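Local coordinates for methyl-accepting chemotaxis protein (Vibrio parahaemolyticus, PDB 4EXO) that probably senses small molecules such as pyruvate through a periplasmic PAS-like sensor domain and passes the signal on for chemotaxis, at residues 16-21 with 106-111; 30-35 with 43-48; 72-77 with 114-119; 128-131 with 136-139. All coordinates share one frame; numbering follows the deposited sequence.

Interaction 1 of 4, residues 16-21 with 106-111; sequences KELKAY and DGFLYF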
loop_
_atom_site.group_PDB
_atom_site.type_symbol
_atom_site.label_atom_id
_atom_site.label_comp_id
_atom_site.label_asym_id
_atom_site.label_seq_id
_atom_site.Cartn_x
_atom_site.Cartn_y
_atom_site.Cartn_z
ATOM N N LYS A 16 -1.233 11.801 5.836
ATOM C CA LYS A 16 0.003 11.012 5.921
ATOM C C LYS A 16 -0.207 9.594 5.356
ATOM O O LYS A 16 0.634 9.064 4.609
ATOM C CB LYS A 16 0.477 10.953 7.377
ATOM C CG LYS A 16 1.904 10.452 7.545
ATOM C CD LYS A 16 2.421 10.805 8.985
ATOM C CE LYS A 16 3.913 10.490 9.164
ATOM N NZ LYS A 16 4.204 9.009 9.080
ATOM N N GLU A 17 -1.337 8.984 5.706
ATOM C CA GLU A 17 -1.699 7.647 5.201
ATOM C C GLU A 17 -1.809 7.679 3.660
ATOM O O GLU A 17 -1.306 6.793 2.966
ATOM C CB GLU A 17 -3.049 7.205 5.797
ATOM C CG GLU A 17 -3.004 6.822 7.287
ATOM C CD GLU A 17 -4.369 6.840 7.994
ATOM O OE1 GLU A 17 -5.400 6.584 7.349
ATOM O OE2 GLU A 17 -4.416 7.115 9.230
ATOM N N LEU A 18 -2.493 8.690 3.139
ATOM C CA LEU A 18 -2.685 8.801 1.696
ATOM C C LEU A 18 -1.345 8.854 0.963
ATOM O O LEU A 18 -1.177 8.247 -0.083
ATOM C CB LEU A 18 -3.552 10.023 1.367
ATOM C CG LEU A 18 -5.066 9.831 1.626
ATOM C CD1 LEU A 18 -5.733 11.170 1.552
ATOM C CD2 LEU A 18 -5.648 8.864 0.556
ATOM N N LYS A 19 -0.397 9.614 1.486
ATOM C CA LYS A 19 0.937 9.670 0.852
ATOM C C LYS A 19 1.633 8.299 0.829
ATOM O O LYS A 19 2.281 7.938 -0.151
ATOM C CB LYS A 19 1.803 10.764 1.501
ATOM C CG LYS A 19 1.276 12.176 1.113
ATOM C CD LYS A 19 2.162 13.297 1.594
ATOM C CE LYS A 19 1.846 14.610 0.834
ATOM N NZ LYS A 19 2.598 14.818 -0.484
ATOM N N ALA A 20 1.478 7.534 1.899
ATOM C CA ALA A 20 2.000 6.156 1.981
ATOM C C ALA A 20 1.323 5.229 0.979
ATOM O O ALA A 20 1.986 4.475 0.255
ATOM C CB ALA A 20 1.828 5.580 3.420
ATOM N N TYR A 21 -0.003 5.254 0.947
ATOM C CA TYR A 21 -0.730 4.397 -0.003
ATOM C C TYR A 21 -0.351 4.746 -1.426
ATOM O O TYR A 21 -0.178 3.847 -2.251
ATOM C CB TYR A 21 -2.249 4.596 0.155
ATOM C CG TYR A 21 -2.784 4.237 1.559
ATOM C CD1 TYR A 21 -2.238 3.177 2.272
ATOM C CD2 TYR A 21 -3.844 4.948 2.124
ATOM C CE1 TYR A 21 -2.722 2.815 3.524
ATOM C CE2 TYR A 21 -4.346 4.600 3.379
ATOM C CZ TYR A 21 -3.783 3.538 4.064
ATOM O OH TYR A 21 -4.248 3.203 5.313
ATOM N N ASP A 106 -0.644 20.769 -3.975
ATOM C CA ASP A 106 -0.181 19.778 -2.989
ATOM C C ASP A 106 -0.772 18.372 -3.127
ATOM O O ASP A 106 -0.546 17.518 -2.273
ATOM C CB ASP A 106 -0.352 20.298 -1.568
ATOM C CG ASP A 106 -1.812 20.320 -1.110
ATOM O OD1 ASP A 106 -2.733 19.949 -1.886
ATOM O OD2 ASP A 106 -2.033 20.720 0.054
ATOM N N GLY A 107 -1.520 18.149 -4.191
ATOM C CA GLY A 107 -2.026 16.804 -4.506
ATOM C C GLY A 107 -3.417 16.531 -3.944
ATOM O O GLY A 107 -4.073 15.572 -4.382
ATOM N N PHE A 108 -3.872 17.358 -2.998
ATOM C CA PHE A 108 -5.102 17.056 -2.237
ATOM C C PHE A 108 -6.291 17.827 -2.792
ATOM O O PHE A 108 -6.156 18.978 -3.262
ATOM C CB PHE A 108 -4.951 17.364 -0.732
ATOM C CG PHE A 108 -4.007 16.419 -0.011
ATOM C CD1 PHE A 108 -4.426 15.142 0.364
ATOM C CD2 PHE A 108 -2.700 16.802 0.248
ATOM C CE1 PHE A 108 -3.544 14.267 0.998
ATOM C CE2 PHE A 108 -1.814 15.954 0.875
ATOM C CZ PHE A 108 -2.231 14.682 1.246
ATOM N N LEU A 109 -7.467 17.197 -2.722
ATOM C CA LEU A 109 -8.710 17.859 -3.110
ATOM C C LEU A 109 -9.864 17.251 -2.318
ATOM O O LEU A 109 -9.984 16.013 -2.271
ATOM C CB LEU A 109 -8.991 17.681 -4.605
ATOM C CG LEU A 109 -10.187 18.492 -5.137
ATOM C CD1 LEU A 109 -9.875 20.048 -5.200
ATOM C CD2 LEU A 109 -10.684 17.961 -6.523
ATOM N N TYR A 110 -10.721 18.106 -1.728
ATOM C CA TYR A 110 -11.967 17.614 -1.091
ATOM C C TYR A 110 -13.080 17.602 -2.156
ATOM O O TYR A 110 -13.231 18.561 -2.924
ATOM C CB TYR A 110 -12.416 18.533 0.058
ATOM C CG TYR A 110 -11.613 18.445 1.315
ATOM C CD1 TYR A 110 -11.913 17.480 2.286
ATOM C CD2 TYR A 110 -10.536 19.321 1.553
ATOM C CE1 TYR A 110 -11.176 17.392 3.471
ATOM C CE2 TYR A 110 -9.797 19.242 2.736
ATOM C CZ TYR A 110 -10.138 18.272 3.687
ATOM O OH TYR A 110 -9.441 18.155 4.857
ATOM N N PHE A 111 -13.868 16.520 -2.210
ATOM C CA PHE A 111 -14.990 16.407 -3.144
ATOM C C PHE A 111 -15.830 15.225 -2.676
ATOM O O PHE A 111 -15.412 14.500 -1.793
ATOM C CB PHE A 111 -14.522 16.168 -4.596
ATOM C CG PHE A 111 -13.650 14.934 -4.792
ATOM C CD1 PHE A 111 -14.218 13.730 -5.248
ATOM C CD2 PHE A 111 -12.248 14.990 -4.574
ATOM C CE1 PHE A 111 -13.399 12.578 -5.482
ATOM C CE2 PHE A 111 -11.435 13.864 -4.773
ATOM C CZ PHE A 111 -12.003 12.640 -5.225
HETATM O O HOH W 1 1.516 17.327 -0.455
#
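Two side chains of helix 2-28 close on the ring of Phe108, at the start of strand 108-115. The apolar part is small. Leu18 brings one methyl to the rim of the ring: CD1 lies 3.8 Å from Phe108 CE1, near the ring plane. Lys19 adds its aliphatic chain from the same helix. Its CE sits 3.9 Å from Phe108 CE2, and the chain runs at about a right angle to the Phe108 side chain.

The polar part is carried by water. The Lys19 chain bends at its last torsion (chi4 -87°), and NZ reaches a water at 2.7 Å. That water donates in turn to the backbone O of Asp106, 2.8 Å away. Lys19 NZ also bonds to Tyr127 OH, so the ammonium group ties the helix to strand 120-131 directly and to the turn before strand 108-115 through water.

Within 106-111, Asp106 OD1 accepts from Phe108 N at 3.0 Å. The N-H meets the oxygen from above the carboxylate plane. This Asx turn shapes the entry to the strand. Lys15 makes a cation-pi contact with the Phe108 ring. The whole is a helix-on-sheet contact of the single Cache domain, where the long N-terminal helix lies along the PAS-like sheet.

Interaction 2 of 4, residues 30-35 with 43-48; sequences KPLYDS and QAAKEI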
loop_
_atom_site.group_PDB
_atom_site.type_symbol
_atom_site.label_atom_id
_atom_site.label_comp_id
_atom_site.label_asym_id
_atom_site.label_seq_id
_atom_site.Cartn_x
_atom_site.Cartn_y
_atom_site.Cartn_z
ATOM N N LYS A 30 6.541 0.414 -10.523
ATOM C CA LYS A 30 7.817 1.010 -10.937
ATOM C C LYS A 30 8.636 0.173 -11.962
ATOM O O LYS A 30 9.165 0.732 -12.926
ATOM C CB LYS A 30 8.651 1.396 -9.707
ATOM C CG LYS A 30 9.880 2.196 -10.041
ATOM C CD LYS A 30 10.411 2.958 -8.826
ATOM C CE LYS A 30 11.572 3.882 -9.260
ATOM N NZ LYS A 30 12.737 3.089 -9.682
ATOM N N PRO A 31 8.736 -1.158 -11.763
ATOM C CA PRO A 31 9.478 -1.988 -12.747
ATOM C C PRO A 31 8.892 -1.818 -14.147
ATOM O O PRO A 31 9.636 -1.607 -15.117
ATOM C CB PRO A 31 9.218 -3.416 -12.262
ATOM C CG PRO A 31 9.005 -3.257 -10.769
ATOM C CD PRO A 31 8.241 -1.968 -10.629
ATOM N N LEU A 32 7.558 -1.831 -14.234
ATOM C CA LEU A 32 6.864 -1.616 -15.508
ATOM C C LEU A 32 7.028 -0.204 -16.076
ATOM O O LEU A 32 7.315 -0.032 -17.279
ATOM C CB LEU A 32 5.382 -1.945 -15.343
ATOM C CG LEU A 32 4.974 -3.396 -15.123
ATOM C CD1 LEU A 32 3.516 -3.471 -14.608
ATOM C CD2 LEU A 32 5.124 -4.243 -16.381
ATOM N N TYR A 33 6.839 0.800 -15.226
ATOM C CA TYR A 33 6.946 2.200 -15.606
ATOM C C TYR A 33 8.350 2.496 -16.140
ATOM O O TYR A 33 8.483 3.097 -17.204
ATOM C CB TYR A 33 6.677 3.078 -14.385
ATOM C CG TYR A 33 6.506 4.570 -14.641
ATOM C CD1 TYR A 33 5.374 5.065 -15.317
ATOM C CD2 TYR A 33 7.431 5.492 -14.135
ATOM C CE1 TYR A 33 5.187 6.441 -15.524
ATOM C CE2 TYR A 33 7.256 6.882 -14.342
ATOM C CZ TYR A 33 6.121 7.337 -15.033
ATOM O OH TYR A 33 5.939 8.698 -15.203
ATOM N N ASP A 34 9.366 2.082 -15.380
ATOM C CA ASP A 34 10.763 2.340 -15.724
ATOM C C ASP A 34 11.181 1.671 -17.049
ATOM O O ASP A 34 11.908 2.284 -17.831
ATOM C CB ASP A 34 11.705 1.946 -14.575
ATOM C CG ASP A 34 11.637 2.915 -13.395
ATOM O OD1 ASP A 34 11.028 3.998 -13.499
ATOM O OD2 ASP A 34 12.200 2.607 -12.332
ATOM N N SER A 35 10.721 0.440 -17.287
ATOM C CA SER A 35 11.055 -0.323 -18.494
ATOM C C SER A 35 10.111 -0.130 -19.687
ATOM O O SER A 35 10.254 -0.813 -20.713
ATOM C CB SER A 35 11.130 -1.821 -18.171
ATOM O OG SER A 35 9.844 -2.359 -17.907
ATOM N N GLN A 43 -0.948 -1.405 -19.894
ATOM C CA GLN A 43 -1.995 -2.374 -19.632
ATOM C C GLN A 43 -1.666 -3.223 -18.410
ATOM O O GLN A 43 -2.531 -3.463 -17.554
ATOM C CB GLN A 43 -2.269 -3.269 -20.855
ATOM C CG GLN A 43 -3.325 -4.314 -20.605
ATOM C CD GLN A 43 -4.707 -3.687 -20.316
ATOM O OE1 GLN A 43 -5.113 -2.718 -20.969
ATOM N NE2 GLN A 43 -5.418 -4.236 -19.319
ATOM N N ALA A 44 -0.426 -3.694 -18.333
ATOM C CA ALA A 44 -0.012 -4.499 -17.178
ATOM C C ALA A 44 -0.044 -3.695 -15.855
ATOM O O ALA A 44 -0.376 -4.238 -14.778
ATOM C CB ALA A 44 1.394 -5.094 -17.421
ATOM N N ALA A 45 0.334 -2.416 -15.937
ATOM C CA ALA A 45 0.273 -1.539 -14.758
ATOM C C ALA A 45 -1.176 -1.288 -14.340
ATOM O O ALA A 45 -1.483 -1.285 -13.150
ATOM C CB ALA A 45 0.987 -0.225 -15.025
ATOM N N LYS A 46 -2.069 -1.053 -15.301
ATOM C CA LYS A 46 -3.492 -0.952 -14.978
ATOM C C LYS A 46 -4.026 -2.135 -14.222
ATOM O O LYS A 46 -4.765 -1.945 -13.259
ATOM C CB LYS A 46 -4.395 -0.756 -16.221
ATOM C CG LYS A 46 -4.263 0.565 -16.911
ATOM C CD LYS A 46 -5.146 0.555 -18.189
ATOM C CE LYS A 46 -6.613 0.209 -17.848
ATOM N NZ LYS A 46 -7.516 0.270 -19.048
ATOM N N GLU A 47 -3.653 -3.346 -14.626
ATOM C CA GLU A 47 -4.165 -4.547 -13.967
ATOM C C GLU A 47 -3.744 -4.700 -12.499
ATOM O O GLU A 47 -4.520 -5.196 -11.651
ATOM C CB GLU A 47 -3.822 -5.772 -14.815
ATOM C CG GLU A 47 -4.570 -5.710 -16.137
ATOM C CD GLU A 47 -4.163 -6.791 -17.104
ATOM O OE1 GLU A 47 -3.532 -7.781 -16.658
ATOM O OE2 GLU A 47 -4.487 -6.644 -18.304
ATOM N N ILE A 48 -2.534 -4.246 -12.189
ATOM C CA ILE A 48 -2.048 -4.210 -10.821
ATOM C C ILE A 48 -2.773 -3.113 -10.017
ATOM O O ILE A 48 -3.272 -3.359 -8.914
ATOM C CB ILE A 48 -0.513 -3.947 -10.770
ATOM C CG1 ILE A 48 0.241 -5.148 -11.389
ATOM C CG2 ILE A 48 -0.091 -3.695 -9.329
ATOM C CD1 ILE A 48 1.661 -4.839 -11.749
#
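Leu32 is the bump of this contact, and the hollow is formed by Ala44, Ala45 and Ile48. Its side chain points at helix 42-51 and ends in two methyls that both touch Ala44 CB; CD1 goes deeper, to Ala45 and Ile48. Leu32 CD1 goes in over the backbone, 3.6 Å from Ala45 N and 3.8 Å from Ala44 C. The small alanines let it come this close. Ala44 CB is 3.9 Å from Leu32 CD1 and 4.0 Å from Leu32 CD2. Ala45 CB lies a little farther off.

Ile48, one turn on from Ala44, closes the hollow. Its CD1 meets Leu32 CD1 tip to tip at 3.7 Å. CG1 lies beside the backbone N (chi1 -66°) and the chain is extended beyond it (chi2 163°), which carries CD1 out to Leu32. Ile48 also packs on Ile48 of the second subunit, so the hollow borders the dimer interface.

No polar bond crosses between the two segments. Within them, Lys30 NZ forms a salt bridge with Asp34 OD2 at 2.7 Å. Gln43 NE2 donates to the anti lone pair of Glu47 OE2 at 2.8 Å. Pro31 O accepts from Ser35 OG and Ser35 N on opposite faces of its plane.

The axes of the two short segments come within 9.6 Å, at 160° between their directions. This is a near-antiparallel helical hairpin after the long N-terminal helix of the single Cache domain.

Interaction 3 of 4, residues 72-77 with 114-119; sequences HAIKPS and HKPTIN. With PYR (pyruvic acid), chain B.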
loop_
_atom_site.group_PDB
_atom_site.type_symbol
_atom_site.label_atom_id
_atom_site.label_comp_id
_atom_site.label_asym_id
_atom_site.label_seq_id
_atom_site.Cartn_x
_atom_site.Cartn_y
_atom_site.Cartn_z
ATOM N N HIS A 72 -10.045 2.840 -13.703
ATOM C CA HIS A 72 -10.883 3.062 -12.512
ATOM C C HIS A 72 -11.145 1.698 -11.862
ATOM O O HIS A 72 -11.709 0.796 -12.508
ATOM C CB HIS A 72 -12.210 3.790 -12.848
ATOM C CG HIS A 72 -12.796 4.475 -11.648
ATOM N ND1 HIS A 72 -13.419 3.782 -10.620
ATOM C CD2 HIS A 72 -12.729 5.768 -11.248
ATOM C CE1 HIS A 72 -13.770 4.640 -9.672
ATOM N NE2 HIS A 72 -13.359 5.850 -10.030
ATOM N N ALA A 73 -10.690 1.528 -10.620
ATOM C CA ALA A 73 -10.751 0.213 -9.955
ATOM C C ALA A 73 -12.195 -0.239 -9.698
ATOM O O ALA A 73 -12.473 -1.435 -9.710
ATOM C CB ALA A 73 -9.994 0.245 -8.602
ATOM N N ILE A 74 -13.074 0.717 -9.413
ATOM C CA ILE A 74 -14.457 0.424 -9.008
ATOM C C ILE A 74 -15.429 0.360 -10.199
ATOM O O ILE A 74 -16.316 -0.513 -10.251
ATOM C CB ILE A 74 -14.939 1.472 -7.967
ATOM C CG1 ILE A 74 -14.008 1.466 -6.711
ATOM C CG2 ILE A 74 -16.434 1.298 -7.566
ATOM C CD1 ILE A 74 -13.947 0.074 -5.937
ATOM N N LYS A 75 -15.298 1.321 -11.111
ATOM C CA LYS A 75 -16.234 1.426 -12.235
ATOM C C LYS A 75 -15.420 1.489 -13.522
ATOM O O LYS A 75 -15.197 2.597 -14.085
ATOM C CB LYS A 75 -17.114 2.665 -12.067
ATOM C CG LYS A 75 -18.314 2.724 -13.110
ATOM C CD LYS A 75 -19.143 3.988 -12.876
ATOM C CE LYS A 75 -20.282 4.113 -13.914
ATOM N NZ LYS A 75 -21.101 5.303 -13.514
ATOM N N PRO A 76 -14.959 0.318 -14.007
ATOM C CA PRO A 76 -14.081 0.343 -15.194
ATOM C C PRO A 76 -14.755 0.819 -16.492
ATOM O O PRO A 76 -14.042 1.177 -17.430
ATOM C CB PRO A 76 -13.585 -1.104 -15.292
ATOM C CG PRO A 76 -14.688 -1.915 -14.618
ATOM C CD PRO A 76 -15.104 -1.063 -13.470
ATOM N N SER A 77 -16.095 0.878 -16.512
ATOM C CA SER A 77 -16.840 1.516 -17.598
ATOM C C SER A 77 -16.573 3.026 -17.765
ATOM O O SER A 77 -16.899 3.601 -18.810
ATOM C CB SER A 77 -18.350 1.220 -17.511
ATOM O OG SER A 77 -18.948 1.801 -16.366
ATOM N N HIS A 114 -18.938 8.548 -5.357
ATOM C CA HIS A 114 -19.444 7.217 -4.999
ATOM C C HIS A 114 -18.515 6.578 -3.947
ATOM O O HIS A 114 -17.295 6.551 -4.103
ATOM C CB HIS A 114 -19.475 6.355 -6.254
ATOM C CG HIS A 114 -19.768 4.901 -6.000
ATOM N ND1 HIS A 114 -18.775 3.953 -5.877
ATOM C CD2 HIS A 114 -20.942 4.230 -5.933
ATOM C CE1 HIS A 114 -19.324 2.759 -5.720
ATOM N NE2 HIS A 114 -20.642 2.899 -5.771
ATOM N N LYS A 115 -19.110 6.059 -2.880
ATOM C CA LYS A 115 -18.371 5.336 -1.856
ATOM C C LYS A 115 -18.781 3.836 -1.937
ATOM O O LYS A 115 -19.953 3.510 -1.710
ATOM C CB LYS A 115 -18.754 5.899 -0.481
ATOM C CG LYS A 115 -18.085 5.194 0.699
ATOM C CD LYS A 115 -18.433 5.904 2.024
ATOM C CE LYS A 115 -17.784 5.199 3.205
ATOM N NZ LYS A 115 -18.077 5.871 4.526
ATOM N N PRO A 116 -17.838 2.939 -2.290
ATOM C CA PRO A 116 -18.203 1.531 -2.537
ATOM C C PRO A 116 -19.053 0.897 -1.451
ATOM O O PRO A 116 -20.058 0.232 -1.779
ATOM C CB PRO A 116 -16.846 0.833 -2.682
ATOM C CG PRO A 116 -15.989 1.929 -3.409
ATOM C CD PRO A 116 -16.441 3.238 -2.695
ATOM N N THR A 117 -18.701 1.080 -0.182
ATOM C CA THR A 117 -19.379 0.312 0.874
ATOM C C THR A 117 -20.849 0.710 1.111
ATOM O O THR A 117 -21.545 0.021 1.868
ATOM C CB THR A 117 -18.612 0.341 2.228
ATOM O OG1 THR A 117 -18.402 1.698 2.652
ATOM C CG2 THR A 117 -17.255 -0.410 2.132
ATOM N N ILE A 118 -21.310 1.824 0.528
ATOM C CA ILE A 118 -22.732 2.233 0.634
ATOM C C ILE A 118 -23.374 2.488 -0.727
ATOM O O ILE A 118 -24.559 2.847 -0.814
ATOM C CB ILE A 118 -22.941 3.501 1.537
ATOM C CG1 ILE A 118 -22.171 4.723 0.969
ATOM C CG2 ILE A 118 -22.536 3.191 2.985
ATOM C CD1 ILE A 118 -22.458 6.096 1.739
ATOM N N ASN A 119 -22.598 2.297 -1.793
ATOM C CA ASN A 119 -23.078 2.563 -3.143
ATOM C C ASN A 119 -23.866 3.886 -3.251
ATOM O O ASN A 119 -25.001 3.912 -3.779
ATOM C CB ASN A 119 -23.939 1.371 -3.691
ATOM C CG ASN A 119 -24.221 1.496 -5.181
ATOM O OD1 ASN A 119 -23.446 2.135 -5.923
ATOM N ND2 ASN A 119 -25.322 0.899 -5.643
HETATM C C PYR B . -12.742 8.746 -7.715
HETATM O O PYR B . -12.713 9.330 -6.536
HETATM O OXT PYR B . -13.030 7.460 -7.780
HETATM C CA PYR B . -12.483 9.475 -8.898
HETATM O O3 PYR B . -12.533 8.824 -10.001
HETATM C CB PYR B . -12.186 10.969 -8.942
#
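Ile74 divides its branches between His114 and Pro116, joining the loop after strand 69-72 to the end of strand 108-115 and the turn that follows, beside the ligand pocket of the PAS-like Cache domain. CG2 goes to the histidine. It lies 3.7 Å from His114 CE1, and the two side chains meet at a slant. The other branch goes to the proline. Ile74 CD1 is 3.7 Å from Pro116 CG, and the isoleucine chain crosses the Pro116 ring at about a right angle. The torsions explain this split: CG1 stands beside the backbone N (chi1 -59°), while CG2 is turned away from that nitrogen. Tyr59 also packs on Ile74 and is itself one of the pocket residues.

His114 is held from the far end of its own turn. Its NE2 donates to Asn119 OD1 at 2.9 Å, with the oxygen in the plane of the imidazole. The N-H...O angle is only 131°, so the bond is bent.

His72 does not touch 114-119, but is tied to the loop that carries Ile74. Its ND1 accepts from Lys75 N at 3.1 Å, with the donor tilted from the ring plane, and weakly from Ile74 N. These bonds probably hold the ring's rotation, and NE2 is the donor to the ligand. Lys124, Tyr59 and Tyr63 complete the polar grip on pyruvate. His72 NE2 bonds to the carboxylate atom OXT of pyruvate at 2.8 Å, and only weakly to its keto atom O3 at 3.1 Å.

Interaction 4 of 4, residues 128-131 with 136-139; sequences AEYL and WVLG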
loop_
_atom_site.group_PDB
_atom_site.type_symbol
_atom_site.label_atom_id
_atom_site.label_comp_id
_atom_site.label_asym_id
_atom_site.label_seq_id
_atom_site.Cartn_x
_atom_site.Cartn_y
_atom_site.Cartn_z
ATOM N N ALA A 128 -3.632 12.867 -5.285
ATOM C CA ALA A 128 -3.136 12.470 -6.603
ATOM C C ALA A 128 -1.663 12.908 -6.871
ATOM O O ALA A 128 -1.189 13.986 -6.379
ATOM C CB ALA A 128 -4.102 12.997 -7.711
ATOM N N GLU A 129 -0.944 12.036 -7.593
ATOM C CA GLU A 129 0.417 12.296 -8.037
ATOM C C GLU A 129 0.477 12.140 -9.551
ATOM O O GLU A 129 -0.236 11.309 -10.150
ATOM C CB GLU A 129 1.422 11.368 -7.318
ATOM C CG GLU A 129 1.801 11.883 -5.905
ATOM C CD GLU A 129 2.835 10.975 -5.144
ATOM O OE1 GLU A 129 3.415 10.042 -5.803
ATOM O OE2 GLU A 129 3.019 11.215 -3.896
ATOM N N TYR A 130 1.289 12.977 -10.188
ATOM C CA TYR A 130 1.363 12.982 -11.655
ATOM C C TYR A 130 2.526 12.120 -12.136
ATOM O O TYR A 130 3.666 12.275 -11.641
ATOM C CB TYR A 130 1.511 14.432 -12.156
ATOM C CG TYR A 130 1.533 14.543 -13.671
ATOM C CD1 TYR A 130 0.526 13.964 -14.446
ATOM C CD2 TYR A 130 2.563 15.224 -14.334
ATOM C CE1 TYR A 130 0.531 14.056 -15.842
ATOM C CE2 TYR A 130 2.587 15.323 -15.732
ATOM C CZ TYR A 130 1.574 14.727 -16.483
ATOM O OH TYR A 130 1.570 14.805 -17.866
ATOM N N LEU A 131 2.231 11.190 -13.041
ATOM C CA LEU A 131 3.200 10.272 -13.631
ATOM C C LEU A 131 3.412 10.667 -15.097
ATOM O O LEU A 131 2.682 10.230 -16.007
ATOM C CB LEU A 131 2.691 8.828 -13.545
ATOM C CG LEU A 131 2.541 8.235 -12.140
ATOM C CD1 LEU A 131 1.952 6.831 -12.272
ATOM C CD2 LEU A 131 3.898 8.173 -11.438
ATOM N N TRP A 136 -0.462 10.224 -16.614
ATOM C CA TRP A 136 -1.479 9.773 -15.659
ATOM C C TRP A 136 -1.413 10.615 -14.409
ATOM O O TRP A 136 -0.361 10.708 -13.761
ATOM C CB TRP A 136 -1.310 8.308 -15.265
ATOM C CG TRP A 136 -1.699 7.300 -16.316
ATOM C CD1 TRP A 136 -2.209 7.540 -17.566
ATOM C CD2 TRP A 136 -1.616 5.880 -16.181
ATOM N NE1 TRP A 136 -2.440 6.346 -18.221
ATOM C CE2 TRP A 136 -2.062 5.315 -17.395
ATOM C CE3 TRP A 136 -1.203 5.028 -15.148
ATOM C CZ2 TRP A 136 -2.141 3.927 -17.587
ATOM C CZ3 TRP A 136 -1.246 3.647 -15.356
ATOM C CH2 TRP A 136 -1.711 3.118 -16.557
ATOM N N VAL A 137 -2.567 11.185 -14.065
ATOM C CA VAL A 137 -2.828 11.714 -12.736
ATOM C C VAL A 137 -3.455 10.546 -11.985
ATOM O O VAL A 137 -4.636 10.212 -12.198
ATOM C CB VAL A 137 -3.787 12.911 -12.800
ATOM C CG1 VAL A 137 -4.134 13.404 -11.378
ATOM C CG2 VAL A 137 -3.167 14.057 -13.612
ATOM N N LEU A 138 -2.626 9.906 -11.175
ATOM C CA LEU A 138 -3.008 8.685 -10.430
ATOM C C LEU A 138 -3.460 9.129 -9.040
ATOM O O LEU A 138 -2.727 9.847 -8.376
ATOM C CB LEU A 138 -1.795 7.762 -10.298
ATOM C CG LEU A 138 -1.953 6.465 -9.474
ATOM C CD1 LEU A 138 -3.013 5.545 -10.129
ATOM C CD2 LEU A 138 -0.614 5.714 -9.325
ATOM N N GLY A 139 -4.630 8.671 -8.596
ATOM C CA GLY A 139 -5.213 9.169 -7.348
ATOM C C GLY A 139 -5.840 8.084 -6.490
ATOM O O GLY A 139 -6.135 7.001 -6.983
#
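Leu131 and Leu138 meet on one face of the strand pair, where Leu131 CD1 lies 4.1 Å from Leu138 CD2. Trp136 shares that face, but its indole turns outward, onto Lys42 and Lys46 of helix 42-51. Leu138 also packs on Met22 and Val26 of helix 2-28. Val137 serves the other face and divides its methyls between two partners. Its CG1 touches Ala128 CB at 3.7 Å, and its CG2 lies 3.8 Å from Tyr130 CD1. The anti CG (chi1 -177°) carries the Tyr130 ring past Val137, to where Tyr130 CD1 lies 3.4 Å from Trp136 O. Helix 94-104 covers this second face through Ser102.

Between the faces runs the backbone ladder. Glu129 N donates to Leu138 O at 2.9 Å, and Leu138 N returns a bond to Glu129 O. Leu131 N donates to Trp136 O at 2.7 Å. The return bond, from Trp136 N to Leu131 O, is longer at 3.2 Å and meets the oxygen from above its carbonyl plane. At the non-hydrogen-bonded pair Ala128 and Gly139 the CA atoms come to 4.0 Å.

The polar ends lie at the margins. Glu129 OE2 bonds to Tyr127 OH, and Tyr130 OH bonds to Asp135 OD1 in the connecting turn. This is an antiparallel beta hairpin, made of strands 120-131 and 136-143, last in the chain and adjacent inside the PAS-like sheet.

Interactions 1 and 4 use neighbouring strands of the sheet, with centres 11 Å apart. They join directly, for Gly107 O lies 2.9 Å from Ala128 N, a probable hydrogen bond between strands 108-115 and 120-131. Interaction 2 touches interaction 4 through Lys46 CG and Trp136 CH2, 3.6 Å apart. Interactions 1 and 3 share strand 108-115 at its two ends, about 18 Å between centres. The pyruvate pocket lies near three of the contacts: His72 of interaction 3 binds the ligand, Phe111 of interaction 1 lines the pocket, and Gly139 of interaction 4 is about 7 Å from the ligand without belonging to the pocket. Segments of interactions 1 and 2 also touch the second subunit.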